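Local coordinates for alpha-L-rhamnosidase (Aspergillus terreus, PDB 6GSZ), which probably hydrolyses terminal non-reducing alpha-L-rhamnose residues in alpha-L-rhamnosides, at residues A[20-24]-A[70-74]; A[43-47]-A[76-80]; A[101-105]-A[147-151]. All blocks are in the same frame, centred on the assembly; numbering follows the deposited sequence.

Contact 1 (A[20-24]-A[70-74]); sequences ETQPR and SPLQS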
loop_
_atom_site.group_PDB
_atom_site.type_symbol
_atom_site.label_atom_id
_atom_site.label_comp_id
_atom_site.label_asym_id
_atom_site.label_seq_id
_atom_site.Cartn_x
_atom_site.Cartn_y
_atom_site.Cartn_z
ATOM N N GLU A 20 -17.799 9.728 7.025
ATOM C CA GLU A 20 -17.748 10.896 7.935
ATOM C C GLU A 20 -18.902 11.851 7.609
ATOM O O GLU A 20 -19.094 12.219 6.461
ATOM C CB GLU A 20 -16.429 11.665 7.804
ATOM C CG GLU A 20 -15.230 10.830 8.172
ATOM C CD GLU A 20 -14.653 9.941 7.068
ATOM O OE1 GLU A 20 -14.905 10.237 5.865
ATOM O OE2 GLU A 20 -13.867 9.033 7.436
ATOM N N THR A 21 -19.619 12.294 8.634
ATOM C CA THR A 21 -20.633 13.353 8.468
ATOM C C THR A 21 -20.024 14.732 8.758
ATOM O O THR A 21 -20.629 15.750 8.357
ATOM C CB THR A 21 -21.801 13.138 9.420
ATOM O OG1 THR A 21 -21.336 13.164 10.766
ATOM C CG2 THR A 21 -22.506 11.841 9.118
ATOM N N GLN A 22 -18.844 14.761 9.401
ATOM C CA GLN A 22 -18.119 16.025 9.693
ATOM C C GLN A 22 -16.688 15.832 9.191
ATOM O O GLN A 22 -15.727 15.865 9.973
ATOM C CB GLN A 22 -18.188 16.368 11.185
ATOM C CG GLN A 22 -19.606 16.573 11.698
ATOM C CD GLN A 22 -19.661 16.786 13.187
ATOM O OE1 GLN A 22 -19.529 17.893 13.664
ATOM N NE2 GLN A 22 -19.762 15.719 13.922
ATOM N N PRO A 23 -16.473 15.625 7.879
ATOM C CA PRO A 23 -15.138 15.305 7.365
ATOM C C PRO A 23 -14.204 16.504 7.518
ATOM O O PRO A 23 -14.597 17.649 7.202
ATOM C CB PRO A 23 -15.388 14.997 5.885
ATOM C CG PRO A 23 -16.629 15.765 5.565
ATOM C CD PRO A 23 -17.487 15.637 6.812
ATOM N N ARG A 24 -12.959 16.231 7.928
ATOM C CA ARG A 24 -11.946 17.281 7.995
ATOM C C ARG A 24 -11.522 17.646 6.577
ATOM O O ARG A 24 -11.614 16.829 5.654
ATOM C CB ARG A 24 -10.775 16.801 8.868
ATOM C CG ARG A 24 -11.178 16.590 10.330
ATOM C CD ARG A 24 -10.089 15.925 11.122
ATOM N NE ARG A 24 -9.842 14.581 10.652
ATOM C CZ ARG A 24 -8.733 13.891 10.861
ATOM N NH1 ARG A 24 -7.752 14.434 11.579
ATOM N NH2 ARG A 24 -8.571 12.668 10.345
ATOM N N SER A 70 -23.050 22.296 9.341
ATOM C CA SER A 70 -23.774 21.263 10.057
ATOM C C SER A 70 -23.396 19.898 9.462
ATOM O O SER A 70 -22.944 19.803 8.320
ATOM C CB SER A 70 -25.264 21.484 9.974
ATOM O OG SER A 70 -25.629 21.621 8.627
ATOM N N PRO A 71 -23.516 18.825 10.244
ATOM C CA PRO A 71 -23.199 17.474 9.738
ATOM C C PRO A 71 -23.963 17.104 8.466
ATOM O O PRO A 71 -25.129 17.470 8.303
ATOM C CB PRO A 71 -23.574 16.547 10.894
ATOM C CG PRO A 71 -23.532 17.443 12.123
ATOM C CD PRO A 71 -23.988 18.801 11.638
ATOM N N LEU A 72 -23.259 16.471 7.544
ATOM C CA LEU A 72 -23.888 15.942 6.336
ATOM C C LEU A 72 -24.702 14.686 6.673
ATOM O O LEU A 72 -24.328 13.880 7.495
ATOM C CB LEU A 72 -22.810 15.623 5.298
ATOM C CG LEU A 72 -22.011 16.823 4.802
ATOM C CD1 LEU A 72 -20.733 16.374 4.134
ATOM C CD2 LEU A 72 -22.846 17.667 3.857
ATOM N N GLN A 73 -25.852 14.574 6.021
ATOM C CA GLN A 73 -26.697 13.366 6.137
ATOM C C GLN A 73 -26.249 12.284 5.129
ATOM O O GLN A 73 -25.592 12.564 4.114
ATOM C CB GLN A 73 -28.154 13.813 5.935
ATOM C CG GLN A 73 -28.631 14.753 7.035
ATOM C CD GLN A 73 -30.093 15.102 6.919
ATOM O OE1 GLN A 73 -30.881 14.338 6.390
ATOM N NE2 GLN A 73 -30.465 16.259 7.421
ATOM N N SER A 74 -26.751 11.054 5.323
ATOM C CA SER A 74 -26.537 9.973 4.367
ATOM C C SER A 74 -27.040 10.406 2.990
ATOM O O SER A 74 -28.201 10.879 2.865
ATOM C CB SER A 74 -27.289 8.743 4.846
ATOM O OG SER A 74 -27.232 7.732 3.840
#

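Contact 2 (A[43-47]-A[76-80]); sequences IEVKR and EEATV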
loop_
_atom_site.group_PDB
_atom_site.type_symbol
_atom_site.label_atom_id
_atom_site.label_comp_id
_atom_site.label_asym_id
_atom_site.label_seq_id
_atom_site.Cartn_x
_atom_site.Cartn_y
_atom_site.Cartn_z
ATOM N N ILE A 43 -14.001 28.754 3.918
ATOM C CA ILE A 43 -14.589 27.549 3.296
ATOM C C ILE A 43 -16.032 27.895 2.915
ATOM O O ILE A 43 -16.832 28.260 3.767
ATOM C CB ILE A 43 -14.550 26.330 4.226
ATOM C CG1 ILE A 43 -13.139 25.996 4.678
ATOM C CG2 ILE A 43 -15.200 25.145 3.506
ATOM C CD1 ILE A 43 -13.006 24.855 5.680
ATOM N N GLU A 44 -16.327 27.752 1.622
ATOM C CA GLU A 44 -17.676 27.912 1.055
ATOM C C GLU A 44 -18.318 26.528 0.970
ATOM O O GLU A 44 -17.749 25.619 0.356
ATOM C CB GLU A 44 -17.581 28.551 -0.328
ATOM C CG GLU A 44 -18.933 28.813 -0.993
ATOM C CD GLU A 44 -18.735 29.158 -2.457
ATOM O OE1 GLU A 44 -18.851 30.354 -2.809
ATOM O OE2 GLU A 44 -18.361 28.239 -3.223
ATOM N N VAL A 45 -19.480 26.397 1.592
ATOM C CA VAL A 45 -20.259 25.179 1.524
ATOM C C VAL A 45 -21.618 25.467 0.878
ATOM O O VAL A 45 -22.422 26.245 1.417
ATOM C CB VAL A 45 -20.434 24.568 2.922
ATOM C CG1 VAL A 45 -21.200 23.245 2.852
ATOM C CG2 VAL A 45 -19.089 24.410 3.620
ATOM N N LYS A 46 -21.869 24.801 -0.259
ATOM C CA LYS A 46 -23.144 24.964 -1.013
ATOM C C LYS A 46 -23.984 23.689 -0.897
ATOM O O LYS A 46 -23.470 22.613 -1.215
ATOM C CB LYS A 46 -22.853 25.335 -2.476
ATOM C CG LYS A 46 -24.069 25.482 -3.375
ATOM C CD LYS A 46 -24.927 26.675 -3.042
ATOM C CE LYS A 46 -26.087 26.846 -4.005
ATOM N NZ LYS A 46 -27.210 25.948 -3.658
ATOM N N ARG A 47 -25.232 23.809 -0.444
ATOM C CA ARG A 47 -26.207 22.752 -0.401
ATOM C C ARG A 47 -27.289 23.105 -1.406
ATOM O O ARG A 47 -27.635 24.266 -1.478
ATOM C CB ARG A 47 -26.811 22.687 1.003
ATOM C CG ARG A 47 -26.029 21.773 1.905
ATOM C CD ARG A 47 -26.674 21.663 3.284
ATOM N NE ARG A 47 -25.971 20.674 4.090
ATOM C CZ ARG A 47 -25.060 20.951 4.993
ATOM N NH1 ARG A 47 -24.457 22.138 4.987
ATOM N NH2 ARG A 47 -24.784 20.067 5.923
ATOM N N GLU A 76 -26.210 12.961 1.243
ATOM C CA GLU A 76 -26.321 14.412 1.050
ATOM C C GLU A 76 -25.008 14.957 0.500
ATOM O O GLU A 76 -23.951 14.833 1.156
ATOM C CB GLU A 76 -26.618 15.127 2.365
ATOM C CG GLU A 76 -26.825 16.628 2.176
ATOM C CD GLU A 76 -27.035 17.433 3.447
ATOM O OE1 GLU A 76 -26.872 16.871 4.558
ATOM O OE2 GLU A 76 -27.418 18.631 3.300
ATOM N N GLU A 77 -25.068 15.546 -0.692
ATOM C CA GLU A 77 -23.883 16.148 -1.314
ATOM C C GLU A 77 -23.766 17.625 -0.927
ATOM O O GLU A 77 -24.752 18.388 -0.983
ATOM C CB GLU A 77 -23.976 16.076 -2.838
ATOM C CG GLU A 77 -22.758 16.529 -3.596
ATOM C CD GLU A 77 -22.956 16.559 -5.100
ATOM O OE1 GLU A 77 -23.630 17.504 -5.585
ATOM O OE2 GLU A 77 -22.381 15.689 -5.778
ATOM N N ALA A 78 -22.528 18.012 -0.611
ATOM C CA ALA A 78 -22.152 19.434 -0.542
ATOM C C ALA A 78 -21.075 19.726 -1.587
ATOM O O ALA A 78 -20.200 18.865 -1.891
ATOM C CB ALA A 78 -21.672 19.794 0.837
ATOM N N THR A 79 -21.074 20.982 -2.060
ATOM C CA THR A 79 -20.033 21.455 -2.956
ATOM C C THR A 79 -19.202 22.470 -2.176
ATOM O O THR A 79 -19.769 23.335 -1.560
ATOM C CB THR A 79 -20.629 22.056 -4.238
ATOM O OG1 THR A 79 -21.402 21.024 -4.851
ATOM C CG2 THR A 79 -19.587 22.548 -5.206
ATOM N N VAL A 80 -17.874 22.319 -2.236
ATOM C CA VAL A 80 -16.973 23.052 -1.354
ATOM C C VAL A 80 -15.927 23.773 -2.170
ATOM O O VAL A 80 -15.363 23.208 -3.106
ATOM C CB VAL A 80 -16.321 22.079 -0.357
ATOM C CG1 VAL A 80 -15.251 22.798 0.452
ATOM C CG2 VAL A 80 -17.377 21.500 0.580
HETATM O O HOH W 1 -19.056 25.651 -3.220
HETATM O O HOH W 2 -26.688 18.484 6.544
#

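Contact 3 (A[101-105]-A[147-151]); sequences VEPGL and ARLYI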
loop_
_atom_site.group_PDB
_atom_site.type_symbol
_atom_site.label_atom_id
_atom_site.label_comp_id
_atom_site.label_asym_id
_atom_site.label_seq_id
_atom_site.Cartn_x
_atom_site.Cartn_y
_atom_site.Cartn_z
ATOM N N VAL A 101 -18.482 16.490 -1.664
ATOM C CA VAL A 101 -18.369 15.563 -0.546
ATOM C C VAL A 101 -19.764 15.039 -0.193
ATOM O O VAL A 101 -20.713 15.789 -0.182
ATOM C CB VAL A 101 -17.661 16.235 0.643
ATOM C CG1 VAL A 101 -18.364 17.505 1.094
ATOM C CG2 VAL A 101 -17.498 15.275 1.807
ATOM N N GLU A 102 -19.875 13.720 0.014
ATOM C CA GLU A 102 -21.196 13.099 0.197
ATOM C C GLU A 102 -21.033 11.830 1.017
ATOM O O GLU A 102 -20.318 10.913 0.592
ATOM C CB GLU A 102 -21.722 12.732 -1.188
ATOM C CG GLU A 102 -23.072 12.071 -1.163
ATOM C CD GLU A 102 -23.601 11.766 -2.560
ATOM O OE1 GLU A 102 -23.360 12.570 -3.491
ATOM O OE2 GLU A 102 -24.251 10.684 -2.730
ATOM N N PRO A 103 -21.651 11.722 2.195
ATOM C CA PRO A 103 -21.607 10.469 2.933
ATOM C C PRO A 103 -22.399 9.362 2.234
ATOM O O PRO A 103 -23.369 9.626 1.506
ATOM C CB PRO A 103 -22.248 10.804 4.276
ATOM C CG PRO A 103 -22.103 12.309 4.382
ATOM C CD PRO A 103 -22.342 12.786 2.964
ATOM N N GLY A 104 -22.005 8.129 2.561
ATOM C CA GLY A 104 -22.683 6.921 2.097
ATOM C C GLY A 104 -23.859 6.543 2.985
ATOM O O GLY A 104 -24.608 7.381 3.463
ATOM N N LEU A 105 -24.067 5.235 3.095
ATOM C CA LEU A 105 -25.135 4.650 3.888
ATOM C C LEU A 105 -24.599 4.371 5.294
ATOM O O LEU A 105 -23.734 3.503 5.477
ATOM C CB LEU A 105 -25.621 3.362 3.197
ATOM C CG LEU A 105 -26.101 3.517 1.767
ATOM C CD1 LEU A 105 -26.671 2.206 1.259
ATOM C CD2 LEU A 105 -27.170 4.590 1.640
ATOM N N ALA A 147 -28.457 9.521 -9.380
ATOM C CA ALA A 147 -28.629 8.162 -8.936
ATOM C C ALA A 147 -27.316 7.647 -8.357
ATOM O O ALA A 147 -26.226 8.035 -8.811
ATOM C CB ALA A 147 -29.145 7.281 -10.061
ATOM N N ARG A 148 -27.464 6.740 -7.386
ATOM C CA ARG A 148 -26.332 6.111 -6.724
ATOM C C ARG A 148 -26.496 4.595 -6.681
ATOM O O ARG A 148 -27.595 4.096 -6.539
ATOM C CB ARG A 148 -26.199 6.594 -5.274
ATOM C CG ARG A 148 -25.980 8.093 -5.120
ATOM C CD ARG A 148 -24.619 8.543 -5.625
ATOM N NE ARG A 148 -24.421 9.961 -5.462
ATOM C CZ ARG A 148 -24.618 10.895 -6.413
ATOM N NH1 ARG A 148 -24.959 10.569 -7.653
ATOM N NH2 ARG A 148 -24.398 12.168 -6.101
ATOM N N LEU A 149 -25.366 3.887 -6.815
ATOM C CA LEU A 149 -25.313 2.447 -6.550
ATOM C C LEU A 149 -24.393 2.234 -5.357
ATOM O O LEU A 149 -23.235 2.711 -5.387
ATOM C CB LEU A 149 -24.784 1.662 -7.747
ATOM C CG LEU A 149 -24.754 0.153 -7.533
ATOM C CD1 LEU A 149 -26.165 -0.428 -7.404
ATOM C CD2 LEU A 149 -24.015 -0.524 -8.662
ATOM N N TYR A 150 -24.903 1.548 -4.341
ATOM C CA TYR A 150 -24.169 1.151 -3.163
ATOM C C TYR A 150 -24.033 -0.364 -3.208
ATOM O O TYR A 150 -25.058 -1.060 -3.419
ATOM C CB TYR A 150 -24.936 1.567 -1.924
ATOM C CG TYR A 150 -25.235 3.034 -1.876
ATOM C CD1 TYR A 150 -24.265 3.929 -1.473
ATOM C CD2 TYR A 150 -26.476 3.553 -2.197
ATOM C CE1 TYR A 150 -24.534 5.286 -1.382
ATOM C CE2 TYR A 150 -26.750 4.910 -2.090
ATOM C CZ TYR A 150 -25.766 5.793 -1.682
ATOM O OH TYR A 150 -26.106 7.129 -1.586
ATOM N N ILE A 151 -22.817 -0.912 -3.151
ATOM C CA ILE A 151 -22.661 -2.313 -3.506
ATOM C C ILE A 151 -21.445 -2.919 -2.836
ATOM O O ILE A 151 -20.390 -2.273 -2.708
ATOM C CB ILE A 151 -22.594 -2.434 -5.040
ATOM C CG1 ILE A 151 -22.444 -3.889 -5.491
ATOM C CG2 ILE A 151 -21.537 -1.530 -5.643
ATOM C CD1 ILE A 151 -22.785 -4.129 -6.955
HETATM O O HOH W 3 -23.883 8.593 -1.040
#

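Contact 1 (A[20-24]-A[70-74])
Thr21 and Leu72 bring together two irregular loops of the N-terminal immunoglobulin-like domain, one running from strand 15-18 to strand 25-30 and the other from strand 53-58 toward strand 78-86. The case illustrates how loops without regular structure can be held by a single backbone bond with side chains laid round it. Leu72 N donates to Thr21 O at 2.8 Å, in the carbonyl plane and on a lone pair of the oxygen, with an N-H...O angle of 161°. The same oxygen receives a second, softer contact from Pro71 CA at 3.4 Å, so one carbonyl addresses two successive residues.

The threonine side chain crosses that of Pro71 at a slant. Its methyl lies beside the backbone N and opposite the carbonyl carbon, while the hydroxyl sits between those two backbone atoms (chi1 60°). This rotation brings CG2 to 3.2 Å from Leu72 O and leaves OG1 4.1 Å from Pro71 CB. Gln22 behaves differently: its extended chain runs alongside the ring of Pro71, both pointing the same way, and its CG lies 4.0 Å from Pro71 CG.

Leu72, buried, packs on Val101 and Pro103 of strand 99-103 and on Arg47; Pro23, also buried, touches Val101 as well. Across the loops the contact between these two residues is loose, with Pro23 CD standing 4.3 Å from Leu72 CD1.

Contact 2 (A[43-47]-A[76-80])
Glu76 meets the guanidinium of Arg47 at the edge, with both carboxylate oxygens lying near the plane of the arginine. OE2 does the gripping: Arg47 NE donates to Glu76 OE2 at 2.6 Å in a salt bridge that is somewhat bent (144°). The fit is one-sided, because the nitrogen approaches OE2 from above the carboxylate plane and the two flat groups are turned 54° apart. A water closes the other half, accepting from Arg47 NH2 at 2.6 Å and donating to Glu76 OE1, which also receives Gln73 N. The extended arginine chain, CG to NE, crosses the glutamate at about a right angle, and the remaining guanidinium nitrogens hold Ser69 OG and Ser70 O.

Next along the chains, the backbones pair as antiparallel strands. Lys46 and Thr79 form the hydrogen-bonded pair, Lys46 N to Thr79 O at 2.9 Å and Thr79 N to Lys46 O at 3.0 Å. Val45 and Val80 are the non-hydrogen-bonded pair, and on their face two apolar contacts form: Val45 CG1 with Ala78 CB at 4.0 Å, and Ile43 CG2 with Val80 CG1 at 3.9 Å. On the opposite face, shared with Thr79, the lysine chain bends back, and its NZ binds Arg47 O and His50 O. Strands 38-46 and 78-86 are thus antiparallel neighbours in the five-stranded mixed sheet of the immunoglobulin-like domain.

Contact 3 (A[101-105]-A[147-151])
Glu102 OE2 is gripped from two sources, Arg148 NE at 2.8 Å and a water that donates to it at 2.7 Å. The arginine completes a side-on, two-nitrogen hold, because its NH2 donates to Glu102 OE1 at 2.8 Å, almost straight at 169° and on the syn lone pair of that oxygen. Carboxylate and guanidinium lie nearly coplanar, 24° apart, and the two chains reach toward each other from opposite directions. The glutamate is fully extended, with CG anti to the backbone N (chi1 180°), whereas the arginine bends at chi2 before it straightens. NH1 also donates to Ala147 O, from well above the carbonyl plane. Asp188, a residue seen to bind calcium in this protein although no such ion is bound to it here, makes a long, weak ion pair with NH1 through its OD1.

What is joined here is two domains. Strand 99-103 belongs to the N-terminal immunoglobulin-like domain, while strand 144-154 lies in the alpha-L-rhamnosidase N-terminal domain, probably of the galactose-binding-like beta fold. The strands do not pair: the nearest CA atoms, those of Leu105 and Tyr150, are 7.9 Å apart, and side chains and one water span the gap. That water accepts from Tyr150 OH and donates to Glu102 OE2 and Pro103 O, so a buried hydroxyl, a carboxylate and a backbone carbonyl share one molecule.

The phenol ring is held by more than its hydroxyl. Leu105 lies over one face, its CG almost directly above the ring centre at 3.7 Å in a CH-pi contact, while CD1 settles over the ring root, 3.5 Å from Tyr150 CG, and CD2 over the hydroxyl-bearing end. Tyr184 packs against the same tyrosine, and its hydroxyl accepts from Leu105 N.

In the fold
Contacts 1 and 2 lie within the immunoglobulin-like domain and are partly buried; contact 3 is buried and passes from that domain to the next. Contact 2 holds strands 38-46 and 78-86 by backbone ladder, contact 1 joins two loops of the same domain with a single backbone bond, and contact 3 relies on side chains and a water. Strand 99-103 ties the three together: it pairs with strand 78-86 through Ala78 N and Val101 O, its Pro103 packs against Leu72, and the following Gly104 O takes Ser74 OG. Leu72 CD2 also packs on Ala78 CB, joining contacts 1 and 2. The salt bridge is water-closed and tilted in contact 2, but two-pronged and nearly flat in contact 3.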